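Local atomic coordinates of glycosyl hydrolases family 31 family protein (Aspergillus niger, PDB entry 6DRU), a protein that catalyses the release of alpha-xylose from the non-reducing terminal glucose of xyloglucan oligosaccharides, as an alpha-xylosidase of glycoside hydrolase family 31. Residues P225-Y228 and D229-Q232; G450-A454 and T455-E459; C570-P574 and W575-A579. All blocks are in the same frame, centred on the assembly; numbering follows the deposited sequence.

Contact 1 of 3, residues P225-Y228 and D229-Q232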
ATOM      1  N   PRO A 225     -20.216  41.272  -2.415  1.00 61.78           N
ATOM      2  CA  PRO A 225     -18.863  41.608  -1.956  1.00 62.95           C
ATOM      3  C   PRO A 225     -18.878  42.617  -0.816  1.00 64.97           C
ATOM      4  O   PRO A 225     -19.766  43.469  -0.716  1.00 71.36           O
ATOM      5  CB  PRO A 225     -18.194  42.184  -3.209  1.00 52.04           C
ATOM      6  CG  PRO A 225     -19.316  42.597  -4.093  1.00 49.66           C
ATOM      7  CD  PRO A 225     -20.430  41.636  -3.826  1.00 53.97           C
ATOM      8  N   GLY A 226     -17.874  42.503   0.055  1.00 64.96           N
ATOM      9  CA  GLY A 226     -17.799  43.296   1.262  1.00 73.16           C
ATOM     10  C   GLY A 226     -18.724  42.857   2.375  1.00 71.25           C
ATOM     11  O   GLY A 226     -18.570  43.330   3.509  1.00 79.77           O
ATOM     12  N   ASP A 227     -19.664  41.959   2.098  1.00 64.82           N
ATOM     13  CA  ASP A 227     -20.684  41.568   3.067  1.00 78.30           C
ATOM     14  C   ASP A 227     -20.288  40.238   3.712  1.00 69.94           C
ATOM     15  O   ASP A 227     -20.844  39.173   3.433  1.00 68.82           O
ATOM     16  CB  ASP A 227     -22.049  41.497   2.384  1.00 79.10           C
ATOM     17  CG  ASP A 227     -23.189  41.316   3.362  1.00106.19           C
ATOM     18  OD1 ASP A 227     -22.998  40.629   4.387  1.00104.00           O
ATOM     19  OD2 ASP A 227     -24.280  41.864   3.099  1.00130.00           O
ATOM     20  N   TYR A 228     -19.297  40.325   4.602  1.00 63.04           N
ATOM     21  CA  TYR A 228     -18.781  39.139   5.274  1.00 54.50           C
ATOM     22  C   TYR A 228     -19.683  38.654   6.397  1.00 63.50           C
ATOM     23  O   TYR A 228     -19.628  37.471   6.750  1.00 60.51           O
ATOM     24  CB  TYR A 228     -17.382  39.416   5.829  1.00 52.94           C
ATOM     25  CG  TYR A 228     -16.349  39.684   4.762  1.00 57.21           C
ATOM     26  CD1 TYR A 228     -16.085  40.978   4.331  1.00 58.20           C
ATOM     27  CD2 TYR A 228     -15.644  38.641   4.176  1.00 56.79           C
ATOM     28  CE1 TYR A 228     -15.144  41.226   3.349  1.00 59.75           C
ATOM     29  CE2 TYR A 228     -14.701  38.878   3.194  1.00 61.58           C
ATOM     30  CZ  TYR A 228     -14.456  40.173   2.784  1.00 62.74           C
ATOM     31  OH  TYR A 228     -13.517  40.414   1.807  1.00 57.72           O
ATOM     32  N   ASP A 229     -20.506  39.537   6.968  1.00 68.42           N
ATOM     33  CA  ASP A 229     -21.425  39.112   8.016  1.00 67.43           C
ATOM     34  C   ASP A 229     -22.437  38.106   7.488  1.00 69.04           C
ATOM     35  O   ASP A 229     -22.880  37.221   8.229  1.00 66.59           O
ATOM     36  CB  ASP A 229     -22.133  40.325   8.619  1.00 81.55           C
ATOM     37  CG  ASP A 229     -21.200  41.198   9.433  1.00 93.30           C
ATOM     38  OD1 ASP A 229     -20.286  40.643  10.082  1.00 92.93           O
ATOM     39  OD2 ASP A 229     -21.374  42.435   9.424  1.00 99.14           O
ATOM     40  N   THR A 230     -22.809  38.222   6.211  1.00 71.36           N
ATOM     41  CA  THR A 230     -23.717  37.248   5.618  1.00 66.55           C
ATOM     42  C   THR A 230     -23.016  35.916   5.387  1.00 64.80           C
ATOM     43  O   THR A 230     -23.603  34.853   5.620  1.00 68.24           O
ATOM     44  CB  THR A 230     -24.290  37.787   4.309  1.00 67.19           C
ATOM     45  OG1 THR A 230     -25.027  38.988   4.571  1.00 79.53           O
ATOM     46  CG2 THR A 230     -25.217  36.765   3.670  1.00 73.75           C
ATOM     47  N   LEU A 231     -21.762  35.953   4.927  1.00 62.24           N
ATOM     48  CA  LEU A 231     -20.994  34.723   4.760  1.00 59.62           C
ATOM     49  C   LEU A 231     -20.931  33.935   6.064  1.00 66.88           C
ATOM     50  O   LEU A 231     -21.158  32.719   6.080  1.00 70.77           O
ATOM     51  CB  LEU A 231     -19.588  35.043   4.254  1.00 53.15           C
ATOM     52  CG  LEU A 231     -19.448  35.385   2.772  1.00 56.04           C
ATOM     53  CD1 LEU A 231     -18.008  35.738   2.441  1.00 57.83           C
ATOM     54  CD2 LEU A 231     -19.920  34.221   1.916  1.00 52.79           C
ATOM     55  N   GLN A 232     -20.635  34.616   7.174  1.00 66.80           N
ATOM     56  CA  GLN A 232     -20.619  33.943   8.468  1.00 62.37           C
ATOM     57  C   GLN A 232     -22.014  33.499   8.887  1.00 61.28           C
ATOM     58  O   GLN A 232     -22.155  32.503   9.603  1.00 61.45           O
ATOM     59  CB  GLN A 232     -20.008  34.855   9.532  1.00 57.44           C
ATOM     60  CG  GLN A 232     -18.514  35.071   9.369  1.00 58.31           C
ATOM     61  CD  GLN A 232     -17.726  33.781   9.497  1.00 61.31           C
ATOM     62  OE1 GLN A 232     -17.980  32.970  10.389  1.00 61.07           O
ATOM     63  NE2 GLN A 232     -16.763  33.585   8.604  1.00 61.42           N
TER

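Contact 2 of 3, residues G450-A454 and T455-E459. With NAG (2-acetamido-2-deoxy-beta-D-glucopyranose), chain M.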
ATOM      1  N   GLY A 450     -22.516  14.820  27.652  1.00 61.57           N
ATOM      2  CA  GLY A 450     -22.637  14.687  29.095  1.00 57.21           C
ATOM      3  C   GLY A 450     -23.279  15.897  29.745  1.00 65.52           C
ATOM      4  O   GLY A 450     -24.135  15.760  30.623  1.00 63.11           O
ATOM      5  N   PHE A 451     -22.863  17.098  29.336  1.00 65.95           N
ATOM      6  CA  PHE A 451     -23.491  18.318  29.834  1.00 58.39           C
ATOM      7  C   PHE A 451     -24.988  18.311  29.558  1.00 65.86           C
ATOM      8  O   PHE A 451     -25.803  18.482  30.473  1.00 72.65           O
ATOM      9  CB  PHE A 451     -22.839  19.543  29.191  1.00 54.31           C
ATOM     10  CG  PHE A 451     -21.537  19.949  29.824  1.00 51.37           C
ATOM     11  CD1 PHE A 451     -21.170  19.466  31.068  1.00 61.41           C
ATOM     12  CD2 PHE A 451     -20.680  20.818  29.168  1.00 57.67           C
ATOM     13  CE1 PHE A 451     -19.970  19.843  31.647  1.00 60.08           C
ATOM     14  CE2 PHE A 451     -19.481  21.199  29.740  1.00 61.78           C
ATOM     15  CZ  PHE A 451     -19.126  20.711  30.981  1.00 59.00           C
ATOM     16  N   ARG A 452     -25.369  18.109  28.294  1.00 60.45           N
ATOM     17  CA  ARG A 452     -26.777  18.174  27.921  1.00 61.27           C
ATOM     18  C   ARG A 452     -27.587  17.051  28.558  1.00 69.18           C
ATOM     19  O   ARG A 452     -28.793  17.210  28.778  1.00 69.20           O
ATOM     20  CB  ARG A 452     -26.910  18.131  26.399  1.00 57.43           C
ATOM     21  CG  ARG A 452     -26.238  19.295  25.690  1.00 62.99           C
ATOM     22  CD  ARG A 452     -26.845  20.617  26.109  1.00 67.61           C
ATOM     23  NE  ARG A 452     -26.264  21.741  25.384  1.00 63.49           N
ATOM     24  CZ  ARG A 452     -26.624  23.008  25.562  1.00 72.29           C
ATOM     25  NH1 ARG A 452     -27.567  23.312  26.443  1.00 76.04           N
ATOM     26  NH2 ARG A 452     -26.044  23.970  24.859  1.00 73.34           N
ATOM     27  N   ASN A 453     -26.947  15.923  28.876  1.00 72.03           N
ATOM     28  CA  ASN A 453     -27.666  14.816  29.499  1.00 76.17           C
ATOM     29  C   ASN A 453     -27.969  15.108  30.963  1.00 79.20           C
ATOM     30  O   ASN A 453     -29.057  14.788  31.454  1.00 78.41           O
ATOM     31  CB  ASN A 453     -26.858  13.523  29.371  1.00 79.73           C
ATOM     32  CG  ASN A 453     -27.596  12.310  29.918  1.00101.31           C
ATOM     33  OD1 ASN A 453     -27.181  11.719  30.915  1.00110.20           O
ATOM     34  ND2 ASN A 453     -28.689  11.930  29.263  1.00114.98           N
ATOM     35  N   ALA A 454     -27.018  15.714  31.675  1.00 80.49           N
ATOM     36  CA  ALA A 454     -27.224  15.998  33.091  1.00 75.09           C
ATOM     37  C   ALA A 454     -28.279  17.078  33.300  1.00 71.84           C
ATOM     38  O   ALA A 454     -29.080  16.995  34.238  1.00 79.86           O
ATOM     39  CB  ALA A 454     -25.901  16.406  33.741  1.00 59.11           C
ATOM     40  N   THR A 455     -28.302  18.091  32.439  1.00 82.61           N
ATOM     41  CA  THR A 455     -29.199  19.229  32.600  1.00 86.71           C
ATOM     42  C   THR A 455     -30.532  19.058  31.883  1.00 85.79           C
ATOM     43  O   THR A 455     -31.383  19.949  31.980  1.00 92.58           O
ATOM     44  CB  THR A 455     -28.519  20.513  32.109  1.00 75.15           C
ATOM     45  OG1 THR A 455     -28.223  20.398  30.711  1.00 83.17           O
ATOM     46  CG2 THR A 455     -27.227  20.759  32.879  1.00 75.36           C
ATOM     47  N   ASP A 456     -30.734  17.944  31.179  1.00 77.98           N
ATOM     48  CA  ASP A 456     -31.947  17.710  30.395  1.00 88.96           C
ATOM     49  C   ASP A 456     -32.193  18.866  29.426  1.00 86.45           C
ATOM     50  O   ASP A 456     -33.292  19.420  29.341  1.00 82.94           O
ATOM     51  CB  ASP A 456     -33.162  17.509  31.304  1.00 92.35           C
ATOM     52  CG  ASP A 456     -34.330  16.871  30.580  1.00110.39           C
ATOM     53  OD1 ASP A 456     -34.175  16.538  29.386  1.00109.63           O
ATOM     54  OD2 ASP A 456     -35.416  16.747  31.189  1.00130.44           O
ATOM     55  N   THR A 457     -31.153  19.237  28.687  1.00 86.19           N
ATOM     56  CA  THR A 457     -31.232  20.354  27.759  1.00 80.22           C
ATOM     57  C   THR A 457     -30.815  19.915  26.362  1.00 79.91           C
ATOM     58  O   THR A 457     -30.018  18.989  26.195  1.00 66.54           O
ATOM     59  CB  THR A 457     -30.348  21.525  28.212  1.00 70.18           C
ATOM     60  OG1 THR A 457     -29.021  21.053  28.466  1.00 77.73           O
ATOM     61  CG2 THR A 457     -30.905  22.147  29.482  1.00 74.97           C
ATOM     62  N   LYS A 458     -31.370  20.591  25.360  1.00 77.21           N
ATOM     63  CA  LYS A 458     -31.008  20.323  23.979  1.00 79.33           C
ATOM     64  C   LYS A 458     -29.762  21.106  23.591  1.00 74.01           C
ATOM     65  O   LYS A 458     -29.519  22.213  24.079  1.00 81.51           O
ATOM     66  CB  LYS A 458     -32.156  20.686  23.037  1.00 86.42           C
ATOM     67  CG  LYS A 458     -33.236  19.625  22.922  1.00103.58           C
ATOM     68  CD  LYS A 458     -32.786  18.499  22.002  1.00110.09           C
ATOM     69  CE  LYS A 458     -33.931  17.558  21.668  1.00101.74           C
ATOM     70  NZ  LYS A 458     -33.586  16.666  20.527  1.00101.30           N
ATOM     71  N   GLU A 459     -28.960  20.510  22.712  1.00 72.46           N
ATOM     72  CA  GLU A 459     -27.780  21.194  22.206  1.00 76.78           C
ATOM     73  C   GLU A 459     -28.200  22.447  21.447  1.00 78.94           C
ATOM     74  O   GLU A 459     -29.209  22.453  20.735  1.00 79.87           O
ATOM     75  CB  GLU A 459     -26.967  20.256  21.310  1.00 79.78           C
ATOM     76  CG  GLU A 459     -25.728  20.887  20.695  1.00 87.17           C
ATOM     77  CD  GLU A 459     -24.985  19.939  19.771  1.00 91.28           C
ATOM     78  OE1 GLU A 459     -25.412  19.781  18.607  1.00 96.64           O
ATOM     79  OE2 GLU A 459     -23.978  19.346  20.213  1.00 92.66           O
TER
HETATM   80  C1  NAG M 828     -29.346  10.729  29.820  0.95128.33           C
HETATM   81  C2  NAG M 828     -30.835  10.460  29.705  0.95129.06           C
HETATM   82  C3  NAG M 828     -31.341   9.483  30.708  0.95133.24           C
HETATM   83  C4  NAG M 828     -30.441   8.270  30.797  0.95133.91           C
HETATM   84  C5  NAG M 828     -29.007   8.707  30.983  0.95123.31           C
HETATM   85  C6  NAG M 828     -28.111   7.493  31.047  0.95113.29           C
HETATM   86  C7  NAG M 828     -31.625  12.541  30.901  0.95128.72           C
HETATM   87  C8  NAG M 828     -32.445  13.811  30.820  0.95107.15           C
HETATM   88  N2  NAG M 828     -31.570  11.683  29.763  0.95128.63           N
HETATM   89  O3  NAG M 828     -32.657   9.110  30.371  0.95121.10           O
HETATM   90  O4  NAG M 828     -30.834   7.473  31.889  0.95133.24           O
HETATM   91  O5  NAG M 828     -28.638   9.515  29.894  0.95136.06           O
HETATM   92  O6  NAG M 828     -26.766   7.907  31.144  0.95113.02           O
HETATM   93  O7  NAG M 828     -31.034  12.289  31.934  0.95129.93           O

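Contact 3 of 3, residues C570-P574 and W575-A579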
ATOM      1  N   CYS A 570       5.765  28.259  40.554  1.00 67.88           N
ATOM      2  CA  CYS A 570       5.737  29.709  40.682  1.00 63.91           C
ATOM      3  C   CYS A 570       4.321  30.239  40.471  1.00 65.09           C
ATOM      4  O   CYS A 570       3.493  29.619  39.799  1.00 76.26           O
ATOM      5  CB  CYS A 570       6.698  30.360  39.687  1.00 62.75           C
ATOM      6  SG  CYS A 570       8.455  30.014  39.989  1.00 98.55           S
ATOM      7  N   ALA A 571       4.049  31.401  41.060  1.00 69.38           N
ATOM      8  CA  ALA A 571       2.696  31.929  41.127  1.00 67.04           C
ATOM      9  C   ALA A 571       2.305  32.651  39.838  1.00 67.21           C
ATOM     10  O   ALA A 571       3.146  33.021  39.012  1.00 60.49           O
ATOM     11  CB  ALA A 571       2.552  32.880  42.316  1.00 66.79           C
ATOM     12  N   ASN A 572       0.987  32.847  39.680  1.00 66.72           N
ATOM     13  CA  ASN A 572       0.430  33.560  38.533  1.00 66.60           C
ATOM     14  C   ASN A 572      -0.830  34.324  38.931  1.00 65.83           C
ATOM     15  O   ASN A 572      -1.753  34.471  38.121  1.00 65.55           O
ATOM     16  CB  ASN A 572       0.131  32.581  37.382  1.00 66.65           C
ATOM     17  CG  ASN A 572      -0.231  33.286  36.082  1.00 69.87           C
ATOM     18  OD1 ASN A 572       0.573  34.028  35.518  1.00 69.67           O
ATOM     19  ND2 ASN A 572      -1.448  33.054  35.604  1.00 61.54           N
ATOM     20  N   GLU A 573      -0.884  34.810  40.162  1.00 73.47           N
ATOM     21  CA  GLU A 573      -2.045  35.488  40.713  1.00 70.76           C
ATOM     22  C   GLU A 573      -1.939  36.989  40.485  1.00 67.54           C
ATOM     23  O   GLU A 573      -0.845  37.519  40.269  1.00 65.80           O
ATOM     24  CB  GLU A 573      -2.166  35.183  42.207  1.00 69.90           C
ATOM     25  CG  GLU A 573      -2.590  33.751  42.537  1.00 68.24           C
ATOM     26  CD  GLU A 573      -1.524  32.719  42.199  1.00 75.49           C
ATOM     27  OE1 GLU A 573      -1.685  32.001  41.189  1.00 72.46           O
ATOM     28  OE2 GLU A 573      -0.517  32.637  42.933  1.00 81.19           O
ATOM     29  N   PRO A 574      -3.066  37.711  40.515  1.00 63.37           N
ATOM     30  CA  PRO A 574      -3.017  39.159  40.249  1.00 68.06           C
ATOM     31  C   PRO A 574      -2.158  39.943  41.231  1.00 69.68           C
ATOM     32  O   PRO A 574      -1.830  41.102  40.943  1.00 75.97           O
ATOM     33  CB  PRO A 574      -4.491  39.586  40.334  1.00 53.42           C
ATOM     34  CG  PRO A 574      -5.188  38.474  41.042  1.00 55.47           C
ATOM     35  CD  PRO A 574      -4.448  37.231  40.678  1.00 60.77           C
ATOM     36  N   TRP A 575      -1.781  39.359  42.365  1.00 60.04           N
ATOM     37  CA  TRP A 575      -0.909  40.006  43.335  1.00 55.44           C
ATOM     38  C   TRP A 575       0.518  39.473  43.291  1.00 57.41           C
ATOM     39  O   TRP A 575       1.311  39.783  44.185  1.00 67.75           O
ATOM     40  CB  TRP A 575      -1.479  39.836  44.744  1.00 45.22           C
ATOM     41  CG  TRP A 575      -1.852  38.426  45.045  1.00 57.55           C
ATOM     42  CD1 TRP A 575      -1.029  37.439  45.501  1.00 62.43           C
ATOM     43  CD2 TRP A 575      -3.151  37.839  44.915  1.00 66.39           C
ATOM     44  NE1 TRP A 575      -1.734  36.272  45.658  1.00 62.76           N
ATOM     45  CE2 TRP A 575      -3.041  36.491  45.308  1.00 63.76           C
ATOM     46  CE3 TRP A 575      -4.398  38.322  44.505  1.00 60.69           C
ATOM     47  CZ2 TRP A 575      -4.128  35.620  45.301  1.00 60.25           C
ATOM     48  CZ3 TRP A 575      -5.477  37.456  44.501  1.00 64.83           C
ATOM     49  CH2 TRP A 575      -5.336  36.120  44.897  1.00 62.80           C
ATOM     50  N   SER A 576       0.862  38.681  42.279  1.00 62.01           N
ATOM     51  CA  SER A 576       2.155  38.016  42.213  1.00 64.55           C
ATOM     52  C   SER A 576       3.132  38.698  41.264  1.00 60.79           C
ATOM     53  O   SER A 576       4.193  38.133  40.976  1.00 68.35           O
ATOM     54  CB  SER A 576       1.968  36.552  41.807  1.00 63.80           C
ATOM     55  OG  SER A 576       1.060  35.894  42.674  1.00 60.29           O
ATOM     56  N   TYR A 577       2.809  39.894  40.774  1.00 59.57           N
ATOM     57  CA  TYR A 577       3.618  40.560  39.759  1.00 67.29           C
ATOM     58  C   TYR A 577       4.137  41.911  40.238  1.00 71.55           C
ATOM     59  O   TYR A 577       4.328  42.829  39.440  1.00 69.11           O
ATOM     60  CB  TYR A 577       2.823  40.720  38.463  1.00 63.54           C
ATOM     61  CG  TYR A 577       2.577  39.411  37.754  1.00 66.35           C
ATOM     62  CD1 TYR A 577       1.520  38.588  38.121  1.00 68.01           C
ATOM     63  CD2 TYR A 577       3.408  38.992  36.725  1.00 64.08           C
ATOM     64  CE1 TYR A 577       1.295  37.387  37.481  1.00 71.05           C
ATOM     65  CE2 TYR A 577       3.191  37.794  36.077  1.00 67.92           C
ATOM     66  CZ  TYR A 577       2.134  36.995  36.459  1.00 71.09           C
ATOM     67  OH  TYR A 577       1.915  35.800  35.817  1.00 76.90           O
ATOM     68  N   GLY A 578       4.375  42.042  41.531  1.00 71.37           N
ATOM     69  CA  GLY A 578       4.873  43.286  42.078  1.00 68.51           C
ATOM     70  C   GLY A 578       3.762  44.138  42.661  1.00 75.49           C
ATOM     71  O   GLY A 578       2.625  44.151  42.175  1.00 76.54           O
ATOM     72  N   ALA A 579       4.095  44.867  43.728  1.00 82.52           N
ATOM     73  CA  ALA A 579       3.096  45.690  44.402  1.00 75.62           C
ATOM     74  C   ALA A 579       2.568  46.792  43.494  1.00 70.83           C
ATOM     75  O   ALA A 579       1.386  47.149  43.578  1.00 67.29           O
ATOM     76  CB  ALA A 579       3.682  46.288  45.681  1.00 88.49           C
TER
HETATM   77  O   HOH W   1       0.926  41.853  41.152  1.00 49.84           O

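Contact 1 of 3, residues P225-Y228 and D229-Q232
D227 reaches round the first turn of a helix to T230, and the two side chains meet at a slant, carboxylate against hydroxyl. One oxygen does the work: D227 OD1 accepts from T230 N at 3.0 Å and from T230 OG1 at 2.6 Å. Both donors approach it from the same face of the carboxylate, the amide nearly in line with the C-O bond and the hydroxyl 45° out of the plane. D227 places its carboxylate by turning CG anti to its own nitrogen (chi1 -171°), which brings the acid over the start of the helix. This is an N-cap: aspartate suits it because its short chain can fold forward onto an amide of the first turn, which has no preceding helical carbonyl to pair with, and its negative charge should suit the positive end of the helix dipole. Threonine adds a second donor, the hydroxyl borne on its beta-carbon.

On another side of the turn, Y228 and L231 run alongside each other and point the same way, CD2 of Y228 4.1 Å from CD1 of L231, while Y228 O takes the helical bond from Q232 N (3.1 Å).

Past the contact, the Y228 hydroxyl bonds E622 and its ring meets Y618 edge-to-face, while D229 forms a salt bridge with R615. Helix 228-239 follows strand 216-222 after a short loop, with Y228, L231 and Q232 packed on M182 of strand 176-183.

Contact 2 of 3, residues G450-A454 and T455-E459
T455 bonds back into the last turn of helix 439-455, its amide nitrogen giving a hydrogen bond to F451 O at 3.2 Å, nearly in line with the carbonyl. Its OG1 lies 3.1 Å from the same oxygen and 2.5 Å from T457 OG1, a separation too short to be taken literally at this resolution. With chi1 at 62°, OG1 of this short, branched side chain sits between its own nitrogen and carbonyl carbon, from where it can face F451 O and T457 OG1.

D456 takes positive phi (54°) and so breaks the helical path. Its side chain lies beside the acetyl methyl of the N-acetylglucosamine linked covalently to N453 ND2, with D456 OD1 3.5 Å from C8 of the sugar.

T457 N then bonds R452 O at 3.1 Å, in the carbonyl plane and on a lone pair. The T457 and R452 side chains cross at about a right angle, and T457 OG1 meets the edge of the guanidinium through a straight but weak bond from R452 NH1 (3.4 Å).

K458 contributes its carbonyl oxygen, which lies over one face of that guanidinium without bonding to it. The alpha carbon of E459 covers the same face, 3.6 Å from R452 NE. Arginine's long chain and flat, many-donor guanidinium can thus serve several partners, since E448, S461 and A462 also take its N-H groups.

The bond from T457 N to R452 O, spanning six residues, with positive phi at D456, is the signature of a Schellman motif, here closing a helix of the family 31 TIM-barrel domain.

Contact 3 of 3, residues C570-P574 and W575-A579
W575 lays one face of its indole against the two residues before it. E573 CB stands over the five-membered ring, 3.7 Å from its centroid and 23° off the normal, while P574 CD stands over the six-membered ring at 4.2 Å; both are CH-pi contacts. The indole gets there because CG of W575 sits between its own nitrogen and carbonyl carbon (chi1 49°), folding the ring back over the preceding chain. A broad aromatic surface is what the methylene carbons of E573 and the ring of P574 can share, and P574 lies alongside it, its CG 3.6 Å from W575 CE3. R275 adds a cation-pi interaction with the indole.

E573 takes part in more than this face. Its chain, bent at chi2, curls the carboxylate back so that OE1 accepts from N572 N at 3.2 Å, well above the carboxylate plane; Y259 also bonds this oxygen.

The backbone here makes a type I beta turn from E573 to S576, closed by S576 N giving to E573 O at 2.9 Å, with the donor above the carbonyl plane. P574 occupies the second position of the turn, where the restricted phi of proline (-61°) is well matched to type I geometry. The turn belongs to the loop between strand 554-555 and helix 582-594 of the TIM-barrel domain, and C570, three residues before the turn, is tied to C562 by a disulfide.

S576 adds a side-chain link: its OG takes a weak bond from E573 N and lies against A571 CB; a small hydroxyl can fold back onto the turn's own backbone. E573 O also lies at the edge of the Y577 ring, in its plane, and that ring stacks on Y541. A water joins P574 O, Y577 N and G578 O, accepting from the amide and donating to both carbonyls.

The three contacts follow one another in series along the chain, none nesting within or crossing another, and each is local, folding a short piece of chain on itself. Contact 1 comes first, where the loop after strand 216-222 turns into helix 228-239, packed on strand 176-183. Contact 2 marks the opposite kind of junction, where helix 439-455, with helix 370-385 alongside, gives way to the loop leading to strand 467-469. Contact 3 closes a turn in the loop between strand 554-555 and helix 582-594, and packs on that helix, on helix 262-274 and on strand 252-254. Contacts 2 and 3 share the TIM-barrel domain range, yet their centres are 38 Å apart.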